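Local coordinates for protein putative glycosyl hydrolase (Bacteroides thetaiotaomicron VPI-5482, PDB 3K11) that is a putative glycosyl hydrolase of family 88, probably hydrolysing carbohydrate substrates, with a helix-rich fold consistent with the family's alpha/alpha-barrel, at residues A70-R74 / D132-L136; L136-T140 / L169-Y173; C263-A267 / T374-T378; W313-L317 / Y387-P391. The contacts are given in a common frame with arbitrary orientation. Numbering follows the deposited sequence.

Contact 1. Residues A70-R74 / D132-L136; sequences AQLER and DSQLL
Ala70 starts a short extended strand, 70-72, and the CA atoms of the two segments come nearest at Gln71 (phi/psi -148/162) and Asp132, 5.2 Å apart. The Gln71 side chain leaves sideways in the p rotamer, CB 3.4 Å from Asp132 OD2. Leu72 then donates its backbone N to Asp132 OD2 (2.8 Å, nearly straight); its CA-to-CB bond points toward the second segment (rotamer m, t), and CG meets Leu135 CD2 at 3.5 Å. Asp132, chi1 t, is the N-cap of helix 133-139: its OD1 accepts from Gln134 N at 2.9 Å, so one carboxylate both caps the helix and anchors the edge strand of the small antiparallel sheet, 59-60, 51-53 and 70-72, to it. Glu73 turns away, toward a salt bridge with Arg50. The chain next brings Arg74 (m, m) back over the strand end: NH1 bonds Leu72 O at 2.8 Å and Asp132 OD2 at 3.0 Å, while NH2 reaches Asp132 OD1 at 2.8 Å, a bidentate salt bridge. The amide of Gln134 lies over one face of this guanidinium, NE2 3.3 Å from Arg74 CZ. Phe113 and Phe121 of helix 101-128 cover Leu72 and Leu135, respectively.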
loop_
_atom_site.group_PDB
_atom_site.type_symbol
_atom_site.label_atom_id
_atom_site.label_comp_id
_atom_site.label_asym_id
_atom_site.label_seq_id
_atom_site.Cartn_x
_atom_site.Cartn_y
_atom_site.Cartn_z
ATOM N N ALA A 70 23.118 48.699 0.899
ATOM C CA ALA A 70 23.946 47.512 0.633
ATOM C C ALA A 70 23.176 46.225 0.888
ATOM O O ALA A 70 22.410 46.134 1.878
ATOM C CB ALA A 70 25.213 47.553 1.500
ATOM N N GLN A 71 23.362 45.229 -0.002
ATOM C CA GLN A 71 22.820 43.919 0.210
ATOM C C GLN A 71 23.763 42.899 -0.418
ATOM O O GLN A 71 24.557 43.234 -1.291
ATOM C CB GLN A 71 21.442 43.781 -0.410
ATOM C CG GLN A 71 21.447 43.907 -1.916
ATOM C CD GLN A 71 20.113 43.621 -2.555
ATOM O OE1 GLN A 71 19.070 43.586 -1.886
ATOM N NE2 GLN A 71 20.140 43.386 -3.860
ATOM N N LEU A 72 23.635 41.660 -0.011
ATOM C CA LEU A 72 24.349 40.586 -0.691
ATOM C C LEU A 72 23.739 40.482 -2.094
ATOM O O LEU A 72 22.514 40.555 -2.254
ATOM C CB LEU A 72 24.170 39.279 0.070
ATOM C CG LEU A 72 24.659 39.222 1.528
ATOM C CD1 LEU A 72 24.487 37.859 2.081
ATOM C CD2 LEU A 72 26.136 39.703 1.586
ATOM N N GLU A 73 24.579 40.340 -3.103
ATOM C CA GLU A 73 24.102 40.187 -4.475
ATOM C C GLU A 73 23.171 38.981 -4.557
ATOM O O GLU A 73 23.496 37.891 -4.045
ATOM C CB GLU A 73 25.296 40.004 -5.433
ATOM C CG GLU A 73 24.833 39.856 -6.868
ATOM C CD GLU A 73 25.937 39.710 -7.846
ATOM O OE1 GLU A 73 27.092 39.557 -7.426
ATOM O OE2 GLU A 73 25.621 39.697 -9.054
ATOM N N ARG A 74 22.019 39.141 -5.203
ATOM C CA ARG A 74 21.070 38.063 -5.230
ATOM C C ARG A 74 21.334 37.140 -6.407
ATOM O O ARG A 74 21.137 37.525 -7.546
ATOM C CB ARG A 74 19.664 38.626 -5.324
ATOM C CG ARG A 74 19.286 39.624 -4.250
ATOM C CD ARG A 74 19.337 39.016 -2.953
ATOM N NE ARG A 74 18.598 39.730 -1.904
ATOM C CZ ARG A 74 19.099 40.167 -0.748
ATOM N NH1 ARG A 74 20.404 40.159 -0.491
ATOM N NH2 ARG A 74 18.278 40.648 0.161
ATOM N N ASP A 132 19.983 44.519 5.134
ATOM C CA ASP A 132 19.615 43.345 4.317
ATOM C C ASP A 132 18.980 42.278 5.203
ATOM O O ASP A 132 19.578 41.792 6.160
ATOM C CB ASP A 132 20.900 42.830 3.667
ATOM C CG ASP A 132 20.683 41.726 2.660
ATOM O OD1 ASP A 132 19.578 41.166 2.570
ATOM O OD2 ASP A 132 21.673 41.400 1.979
ATOM N N SER A 133 17.762 41.887 4.874
ATOM C CA SER A 133 17.105 40.814 5.611
ATOM C C SER A 133 17.934 39.525 5.676
ATOM O O SER A 133 17.804 38.743 6.625
ATOM C CB SER A 133 15.764 40.514 4.974
ATOM O OG SER A 133 15.965 40.061 3.645
ATOM N N GLN A 134 18.805 39.283 4.690
ATOM C CA GLN A 134 19.644 38.078 4.726
ATOM C C GLN A 134 20.654 38.189 5.851
ATOM O O GLN A 134 21.069 37.188 6.456
ATOM C CB GLN A 134 20.351 37.855 3.377
ATOM C CG GLN A 134 19.384 37.458 2.260
ATOM C CD GLN A 134 20.082 36.921 1.012
ATOM O OE1 GLN A 134 21.230 36.477 1.077
ATOM N NE2 GLN A 134 19.371 36.931 -0.126
ATOM N N LEU A 135 21.080 39.409 6.138
ATOM C CA LEU A 135 22.014 39.612 7.228
ATOM C C LEU A 135 21.334 39.541 8.583
ATOM O O LEU A 135 21.960 39.144 9.578
ATOM C CB LEU A 135 22.821 40.907 7.044
ATOM C CG LEU A 135 24.132 40.647 6.316
ATOM C CD1 LEU A 135 25.080 39.841 7.212
ATOM C CD2 LEU A 135 23.999 40.035 4.902
ATOM N N LEU A 136 20.067 39.912 8.647
ATOM C CA LEU A 136 19.354 39.771 9.900
ATOM C C LEU A 136 19.181 38.297 10.298
ATOM O O LEU A 136 19.094 37.969 11.486
ATOM C CB LEU A 136 18.005 40.520 9.851
ATOM C CG LEU A 136 18.171 42.051 9.794
ATOM C CD1 LEU A 136 16.800 42.657 9.693
ATOM C CD2 LEU A 136 18.934 42.645 10.975
#

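Contact 2. Residues L136-T140 / L169-Y173; sequences LQILT and LIQNY
Ile138 gives up most surface here. It sits near the end of helix 133-139, chi1 m and chi2 t, with its CA 7.7 Å from that of Tyr173 on helix 167-180. Its CG2 lies 3.5 Å from Leu169 CD2, and its CG1 is 3.6 Å from the hydroxyl OH of Tyr173. That tyrosine, one helical turn after Leu169 (Tyr173 N to Leu169 O 2.9 Å), leaves its helix sideways, chi1 m, and its ring reaches across with its edge toward Gln137 O, CE1 to O 4.4 Å. Helix 148-160, in what is probably the helical-hairpin barrel of this family, packs on Leu169 and Tyr173: Met154 touches the first, Val150 and Cys151 the second. Asn172, chi1 t and pointing toward the first segment, reaches the carboxy-terminal end of helix 133-139, where its ND2 donates to Leu139 O at 2.9 Å, with the CA atoms of these two residues 7.4 Å apart, and also to a water 3.0 Å away. That water in turn donates to Ile138 O (2.8 Å) and Leu169 O (3.1 Å), tying both helix backbones together. Thr140, just after the helix, departs from helical angles (-133/68) while its N and OG1 hold Leu136 O at 2.8 and 2.7 Å.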
loop_
_atom_site.group_PDB
_atom_site.type_symbol
_atom_site.label_atom_id
_atom_site.label_comp_id
_atom_site.label_asym_id
_atom_site.label_seq_id
_atom_site.Cartn_x
_atom_site.Cartn_y
_atom_site.Cartn_z
ATOM N N LEU A 136 20.067 39.912 8.647
ATOM C CA LEU A 136 19.354 39.771 9.900
ATOM C C LEU A 136 19.181 38.297 10.298
ATOM O O LEU A 136 19.094 37.969 11.486
ATOM C CB LEU A 136 18.005 40.520 9.851
ATOM C CG LEU A 136 18.171 42.051 9.794
ATOM C CD1 LEU A 136 16.800 42.657 9.693
ATOM C CD2 LEU A 136 18.934 42.645 10.975
ATOM N N GLN A 137 19.160 37.404 9.313
ATOM C CA GLN A 137 19.034 35.987 9.576
ATOM C C GLN A 137 20.323 35.506 10.254
ATOM O O GLN A 137 20.276 34.737 11.204
ATOM C CB GLN A 137 18.800 35.211 8.272
ATOM C CG GLN A 137 18.533 33.772 8.538
ATOM C CD GLN A 137 18.251 32.917 7.322
ATOM O OE1 GLN A 137 18.861 33.100 6.263
ATOM N NE2 GLN A 137 17.377 31.924 7.492
ATOM N N ILE A 138 21.450 35.993 9.751
ATOM C CA ILE A 138 22.773 35.618 10.251
ATOM C C ILE A 138 23.008 36.244 11.594
ATOM O O ILE A 138 23.505 35.599 12.509
ATOM C CB ILE A 138 23.886 36.060 9.259
ATOM C CG1 ILE A 138 23.748 35.259 7.947
ATOM C CG2 ILE A 138 25.291 35.916 9.883
ATOM C CD1 ILE A 138 24.377 35.875 6.709
ATOM N N LEU A 139 22.681 37.527 11.726
ATOM C CA LEU A 139 23.022 38.278 12.946
ATOM C C LEU A 139 22.054 38.045 14.095
ATOM O O LEU A 139 22.468 38.002 15.255
ATOM C CB LEU A 139 23.095 39.786 12.661
ATOM C CG LEU A 139 24.202 40.247 11.698
ATOM C CD1 LEU A 139 23.908 41.687 11.279
ATOM C CD2 LEU A 139 25.587 40.077 12.320
ATOM N N THR A 140 20.783 37.908 13.770
ATOM C CA THR A 140 19.743 37.779 14.756
ATOM C C THR A 140 18.829 36.612 14.361
ATOM O O THR A 140 17.680 36.812 14.009
ATOM C CB THR A 140 18.931 39.093 14.891
ATOM O OG1 THR A 140 18.461 39.492 13.585
ATOM C CG2 THR A 140 19.786 40.202 15.469
ATOM N N LEU A 169 30.716 34.070 14.288
ATOM C CA LEU A 169 29.442 33.605 13.732
ATOM C C LEU A 169 28.966 32.343 14.441
ATOM O O LEU A 169 27.786 32.213 14.733
ATOM C CB LEU A 169 29.553 33.353 12.219
ATOM C CG LEU A 169 29.780 34.614 11.363
ATOM C CD1 LEU A 169 30.305 34.255 9.998
ATOM C CD2 LEU A 169 28.456 35.328 11.255
ATOM N N ILE A 170 29.885 31.409 14.676
ATOM C CA ILE A 170 29.586 30.163 15.386
ATOM C C ILE A 170 29.060 30.478 16.780
ATOM O O ILE A 170 28.027 29.952 17.204
ATOM C CB ILE A 170 30.811 29.223 15.495
ATOM C CG1 ILE A 170 31.197 28.639 14.147
ATOM C CG2 ILE A 170 30.593 28.119 16.535
ATOM C CD1 ILE A 170 32.577 27.968 14.148
ATOM N N GLN A 171 29.733 31.350 17.510
ATOM C CA GLN A 171 29.257 31.642 18.883
ATOM C C GLN A 171 27.874 32.272 18.878
ATOM O O GLN A 171 27.024 31.941 19.730
ATOM C CB GLN A 171 30.237 32.539 19.645
ATOM C CG GLN A 171 31.659 31.934 19.844
ATOM C CD GLN A 171 31.682 30.678 20.647
ATOM O OE1 GLN A 171 30.793 30.437 21.462
ATOM N NE2 GLN A 171 32.683 29.826 20.404
ATOM N N ASN A 172 27.622 33.157 17.920
ATOM C CA ASN A 172 26.314 33.818 17.832
ATOM C C ASN A 172 25.209 32.818 17.504
ATOM O O ASN A 172 24.152 32.811 18.087
ATOM C CB ASN A 172 26.366 34.898 16.752
ATOM C CG ASN A 172 25.122 35.757 16.711
ATOM O OD1 ASN A 172 24.730 36.309 17.727
ATOM N ND2 ASN A 172 24.516 35.899 15.534
ATOM N N TYR A 173 25.452 32.005 16.497
ATOM C CA TYR A 173 24.495 30.993 16.108
ATOM C C TYR A 173 24.228 30.030 17.250
ATOM O O TYR A 173 23.071 29.711 17.588
ATOM C CB TYR A 173 25.048 30.212 14.938
ATOM C CG TYR A 173 24.876 30.818 13.548
ATOM C CD1 TYR A 173 23.704 31.447 13.159
ATOM C CD2 TYR A 173 25.862 30.635 12.589
ATOM C CE1 TYR A 173 23.544 31.925 11.849
ATOM C CE2 TYR A 173 25.730 31.112 11.315
ATOM C CZ TYR A 173 24.571 31.758 10.941
ATOM O OH TYR A 173 24.434 32.174 9.621
HETATM O O HOH W 1 25.832 34.262 13.429
#

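Contact 3. Residues C263-A267 / T374-T378; sequences CWARA and TCVGT
Two backbone carbonyls of an extended loop receive the guanidinium of Arg266: NH1 donates to Cys375 O at 2.8 Å, and NH2 to Val376 O at 3.0 Å and, weakly, to Cys375 O at 3.3 Å. Both oxygens lie near the guanidinium plane, so the arginine (t, t, p) clamps the loop edge-on, although the CA atoms of Arg266 and Cys375 remain 8.3 Å apart. A water carries the link on to Thr378, accepting from Arg266 NH2 and from Thr378 N, each at 3.0 Å. Within the loop, Thr378 OG1 donates to Val376 O at 2.8 Å, and Leu13 of the second subunit packs on Val376. Trp264, N-cap residue of helix 265-281, packs beside this network with chi1 t. Thr378 CG2 makes a CH-pi contact over the face of the Trp264 six-membered ring, 4.2 Å from the centroid, whereas Cys375 SG lies at the ring edge in a sulfur-aromatic contact, 4.0 Å from Trp264 CZ2. A helix start is thus tied to the loop between helices 347-362 and 384-388, consistent with the alpha/alpha-barrel expected for this family. Ser327 and Ile331 of helix 326-342 adjoin Arg266, and His250 of strand 247-253 meets the Trp264 ring.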
loop_
_atom_site.group_PDB
_atom_site.type_symbol
_atom_site.label_atom_id
_atom_site.label_comp_id
_atom_site.label_asym_id
_atom_site.label_seq_id
_atom_site.Cartn_x
_atom_site.Cartn_y
_atom_site.Cartn_z
ATOM N N CYS A 263 4.222 10.849 6.790
ATOM C CA CYS A 263 5.645 10.441 6.749
ATOM C C CYS A 263 6.323 11.116 5.567
ATOM O O CYS A 263 6.654 10.491 4.580
ATOM C CB CYS A 263 5.735 8.921 6.649
ATOM S SG CYS A 263 4.945 8.145 8.122
ATOM N N TRP A 264 6.435 12.428 5.665
ATOM C CA TRP A 264 6.965 13.249 4.591
ATOM C C TRP A 264 8.419 12.887 4.317
ATOM O O TRP A 264 9.244 12.803 5.238
ATOM C CB TRP A 264 6.795 14.737 4.935
ATOM C CG TRP A 264 7.293 15.669 3.899
ATOM C CD1 TRP A 264 7.084 15.580 2.565
ATOM C CD2 TRP A 264 8.110 16.824 4.109
ATOM N NE1 TRP A 264 7.692 16.612 1.928
ATOM C CE2 TRP A 264 8.348 17.393 2.846
ATOM C CE3 TRP A 264 8.598 17.458 5.237
ATOM C CZ2 TRP A 264 9.082 18.561 2.673
ATOM C CZ3 TRP A 264 9.373 18.600 5.064
ATOM C CH2 TRP A 264 9.596 19.132 3.785
ATOM N N ALA A 265 8.729 12.618 3.060
ATOM C CA ALA A 265 10.072 12.105 2.677
ATOM C C ALA A 265 11.225 12.996 3.014
ATOM O O ALA A 265 12.207 12.514 3.614
ATOM C CB ALA A 265 10.100 11.692 1.154
ATOM N N ARG A 266 11.156 14.298 2.721
ATOM C CA ARG A 266 12.331 15.105 3.028
ATOM C C ARG A 266 12.622 15.129 4.523
ATOM O O ARG A 266 13.753 14.927 4.906
ATOM C CB ARG A 266 12.239 16.514 2.480
ATOM C CG ARG A 266 13.479 17.327 2.894
ATOM C CD ARG A 266 13.800 18.506 2.017
ATOM N NE ARG A 266 12.787 19.541 2.065
ATOM C CZ ARG A 266 12.160 20.038 1.004
ATOM N NH1 ARG A 266 12.410 19.616 -0.226
ATOM N NH2 ARG A 266 11.287 21.032 1.192
ATOM N N ALA A 267 11.619 15.317 5.365
ATOM C CA ALA A 267 11.856 15.383 6.813
ATOM C C ALA A 267 12.305 14.018 7.317
ATOM O O ALA A 267 13.100 13.935 8.242
ATOM C CB ALA A 267 10.603 15.893 7.573
ATOM N N THR A 374 12.354 18.668 -7.051
ATOM C CA THR A 374 12.493 18.945 -5.628
ATOM C C THR A 374 11.278 19.696 -5.091
ATOM O O THR A 374 10.911 20.739 -5.615
ATOM C CB THR A 374 13.708 19.794 -5.330
ATOM O OG1 THR A 374 14.889 19.077 -5.727
ATOM C CG2 THR A 374 13.800 20.146 -3.835
ATOM N N CYS A 375 10.708 19.172 -4.007
ATOM C CA CYS A 375 9.598 19.780 -3.265
ATOM C C CYS A 375 10.045 21.129 -2.666
ATOM O O CYS A 375 11.114 21.237 -2.069
ATOM C CB CYS A 375 9.165 18.829 -2.120
ATOM S SG CYS A 375 7.871 19.481 -1.068
ATOM N N VAL A 376 9.237 22.156 -2.851
ATOM C CA VAL A 376 9.553 23.484 -2.317
ATOM C C VAL A 376 9.434 23.534 -0.780
ATOM O O VAL A 376 9.048 22.561 -0.146
ATOM C CB VAL A 376 8.644 24.569 -2.962
ATOM C CG1 VAL A 376 8.917 24.646 -4.493
ATOM C CG2 VAL A 376 7.164 24.321 -2.588
ATOM N N GLY A 377 9.773 24.672 -0.179
ATOM C CA GLY A 377 9.682 24.801 1.281
ATOM C C GLY A 377 8.282 24.389 1.695
ATOM O O GLY A 377 7.312 24.792 1.051
ATOM N N THR A 378 8.191 23.591 2.750
ATOM C CA THR A 378 6.918 22.892 3.139
ATOM C C THR A 378 6.810 22.829 4.669
ATOM O O THR A 378 7.736 22.353 5.361
ATOM C CB THR A 378 6.902 21.483 2.530
ATOM O OG1 THR A 378 6.762 21.607 1.115
ATOM C CG2 THR A 378 5.747 20.616 3.097
HETATM O O HOH W 2 10.882 22.658 3.736
#

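Contact 4. Residues W313-L317 / Y387-P391; sequences WHQLL and YYYRP
Leu316 packs against Tyr387 and Tyr388 at the end of helix 384-388: its CD2 is 3.8 Å from Tyr387 CB and its CD1 3.7 Å from Tyr388 CE1. Its rotamer is m, t, and its CA-to-CB bond points toward the helix. The CA pairs place the segments, Leu316 to Tyr387 at 7.1 Å and Gln315 to Tyr388 at 6.9 Å. Gln315 (t, p) is the polar half of the contact. Its NE2 donates to Tyr387 O at 2.9 Å, close to straight, and rests 3.5 Å from Arg390 CG. This bond occupies a carbonyl where the backbone bond from Arg390 N, past the helix end, to Tyr387 O is weak at 3.5 Å. Tyr389 leaves helical angles (-109/11), and Arg390 and Pro391 continue extended. Both Tyr387 and Tyr388 start at chi1 m; Tyr387 OH bonds His250 and the backbone of Ala381, and Tyr388 OH bonds Asp321. Arg390 holds Thr378 and Gly377. Tyr389 faces the second subunit, where its hydroxyl bonds Glu310 and its ring meets Tyr20. The Gln315 bond and the Leu316 packing pin the loop between strands 313-314 and 324-325 to the end of helix 384-388, within a fold probably of the alpha/alpha-barrel type, with strand 324-325 alongside Gln315 and Ala265 and Asn268 of helix 265-281 touching Leu317.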
loop_
_atom_site.group_PDB
_atom_site.type_symbol
_atom_site.label_atom_id
_atom_site.label_comp_id
_atom_site.label_asym_id
_atom_site.label_seq_id
_atom_site.Cartn_x
_atom_site.Cartn_y
_atom_site.Cartn_z
ATOM N N TRP A 313 12.059 7.839 -3.872
ATOM C CA TRP A 313 11.054 7.657 -2.852
ATOM C C TRP A 313 9.906 8.663 -3.044
ATOM O O TRP A 313 10.043 9.696 -3.711
ATOM C CB TRP A 313 11.679 7.777 -1.469
ATOM C CG TRP A 313 12.483 6.605 -1.033
ATOM C CD1 TRP A 313 12.054 5.600 -0.191
ATOM C CD2 TRP A 313 13.831 6.276 -1.383
ATOM N NE1 TRP A 313 13.060 4.681 0.004
ATOM C CE2 TRP A 313 14.154 5.072 -0.710
ATOM C CE3 TRP A 313 14.805 6.862 -2.201
ATOM C CZ2 TRP A 313 15.394 4.470 -0.815
ATOM C CZ3 TRP A 313 16.078 6.276 -2.264
ATOM C CH2 TRP A 313 16.350 5.090 -1.584
ATOM N N HIS A 314 8.742 8.280 -2.509
ATOM C CA HIS A 314 7.517 9.045 -2.603
ATOM C C HIS A 314 7.442 10.161 -1.535
ATOM O O HIS A 314 7.837 9.959 -0.362
ATOM C CB HIS A 314 6.318 8.128 -2.450
ATOM C CG HIS A 314 6.156 7.129 -3.546
ATOM N ND1 HIS A 314 5.456 7.403 -4.708
ATOM C CD2 HIS A 314 6.591 5.846 -3.655
ATOM C CE1 HIS A 314 5.470 6.322 -5.480
ATOM N NE2 HIS A 314 6.159 5.368 -4.876
ATOM N N GLN A 315 6.844 11.291 -1.942
ATOM C CA GLN A 315 6.644 12.517 -1.118
ATOM C C GLN A 315 6.085 12.190 0.266
ATOM O O GLN A 315 6.545 12.715 1.268
ATOM C CB GLN A 315 5.707 13.450 -1.872
ATOM C CG GLN A 315 5.132 14.609 -1.133
ATOM C CD GLN A 315 6.059 15.725 -0.904
ATOM O OE1 GLN A 315 7.288 15.571 -0.951
ATOM N NE2 GLN A 315 5.486 16.894 -0.620
ATOM N N LEU A 316 5.054 11.340 0.301
ATOM C CA LEU A 316 4.646 10.659 1.557
ATOM C C LEU A 316 5.130 9.230 1.353
ATOM O O LEU A 316 4.679 8.531 0.436
ATOM C CB LEU A 316 3.144 10.696 1.798
ATOM C CG LEU A 316 2.602 12.096 2.203
ATOM C CD1 LEU A 316 1.068 12.069 2.469
ATOM C CD2 LEU A 316 3.375 12.707 3.399
ATOM N N LEU A 317 6.041 8.783 2.213
ATOM C CA LEU A 317 6.833 7.583 1.923
ATOM C C LEU A 317 6.015 6.345 1.737
ATOM O O LEU A 317 6.332 5.477 0.867
ATOM C CB LEU A 317 7.845 7.346 3.004
ATOM C CG LEU A 317 9.049 8.288 3.077
ATOM C CD1 LEU A 317 9.770 8.098 4.434
ATOM C CD2 LEU A 317 10.020 8.084 1.878
ATOM N N TYR A 387 0.286 17.712 1.475
ATOM C CA TYR A 387 1.575 17.067 1.152
ATOM C C TYR A 387 1.628 16.601 -0.297
ATOM O O TYR A 387 2.647 16.713 -0.971
ATOM C CB TYR A 387 1.865 15.920 2.105
ATOM C CG TYR A 387 2.223 16.368 3.512
ATOM C CD1 TYR A 387 3.490 16.865 3.801
ATOM C CD2 TYR A 387 1.291 16.333 4.549
ATOM C CE1 TYR A 387 3.815 17.316 5.067
ATOM C CE2 TYR A 387 1.619 16.768 5.828
ATOM C CZ TYR A 387 2.888 17.253 6.094
ATOM O OH TYR A 387 3.236 17.680 7.358
ATOM N N TYR A 388 0.542 16.012 -0.751
ATOM C CA TYR A 388 0.518 15.472 -2.124
ATOM C C TYR A 388 0.731 16.547 -3.179
ATOM O O TYR A 388 1.319 16.259 -4.222
ATOM C CB TYR A 388 -0.806 14.771 -2.414
ATOM C CG TYR A 388 -0.948 13.328 -2.034
ATOM C CD1 TYR A 388 -1.076 12.947 -0.702
ATOM C CD2 TYR A 388 -1.128 12.341 -3.014
ATOM C CE1 TYR A 388 -1.281 11.632 -0.352
ATOM C CE2 TYR A 388 -1.342 11.016 -2.667
ATOM C CZ TYR A 388 -1.431 10.660 -1.347
ATOM O OH TYR A 388 -1.696 9.362 -1.007
ATOM N N TYR A 389 0.339 17.783 -2.878
ATOM C CA TYR A 389 0.316 18.854 -3.871
ATOM C C TYR A 389 1.383 19.911 -3.665
ATOM O O TYR A 389 1.392 20.901 -4.385
ATOM C CB TYR A 389 -1.080 19.524 -3.939
ATOM C CG TYR A 389 -2.060 18.719 -4.711
ATOM C CD1 TYR A 389 -2.184 18.896 -6.096
ATOM C CD2 TYR A 389 -2.852 17.751 -4.089
ATOM C CE1 TYR A 389 -3.031 18.111 -6.837
ATOM C CE2 TYR A 389 -3.704 16.936 -4.827
ATOM C CZ TYR A 389 -3.806 17.142 -6.207
ATOM O OH TYR A 389 -4.701 16.420 -6.965
ATOM N N ARG A 390 2.337 19.656 -2.793
ATOM C CA ARG A 390 3.461 20.624 -2.642
ATOM C C ARG A 390 4.142 20.816 -3.976
ATOM O O ARG A 390 4.534 19.843 -4.627
ATOM C CB ARG A 390 4.473 20.144 -1.619
ATOM C CG ARG A 390 3.958 20.037 -0.158
ATOM C CD ARG A 390 3.253 21.241 0.373
ATOM N NE ARG A 390 4.088 22.446 0.364
ATOM C CZ ARG A 390 3.662 23.679 0.069
ATOM N NH1 ARG A 390 2.415 23.911 -0.286
ATOM N NH2 ARG A 390 4.528 24.684 0.098
ATOM N N PRO A 391 4.276 22.063 -4.425
ATOM C CA PRO A 391 4.990 22.292 -5.689
ATOM C C PRO A 391 6.421 21.819 -5.721
ATOM O O PRO A 391 7.044 21.724 -4.665
ATOM C CB PRO A 391 4.998 23.818 -5.806
ATOM C CG PRO A 391 3.748 24.235 -5.068
ATOM C CD PRO A 391 3.709 23.312 -3.875
#

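Overall arrangement
The four contacts fall into two pairs. Contacts 1 and 2 have centres 14 Å apart and share Leu136, using the start and the end of helix 133-139. Contacts 3 and 4, 7 Å apart between centres, interleave along the chain and touch directly: Ala265 N lies 2.8 Å from Gln315 O, and Val376 N 2.9 Å from Pro391 O. Between the pairs, the centres of contacts 2 and 3 are 26 Å apart and their nearest atoms about 12 Å. Both contacts 3 and 4 adjoin the second subunit. Bound 1,2-ethanediol, probably from the crystallisation liquor, occurs near each of contacts 1, 3 and 4, about 5 Å from the Asp132 side chain, 4 Å from Gly377 and 4 Å from the Tyr388 side chain.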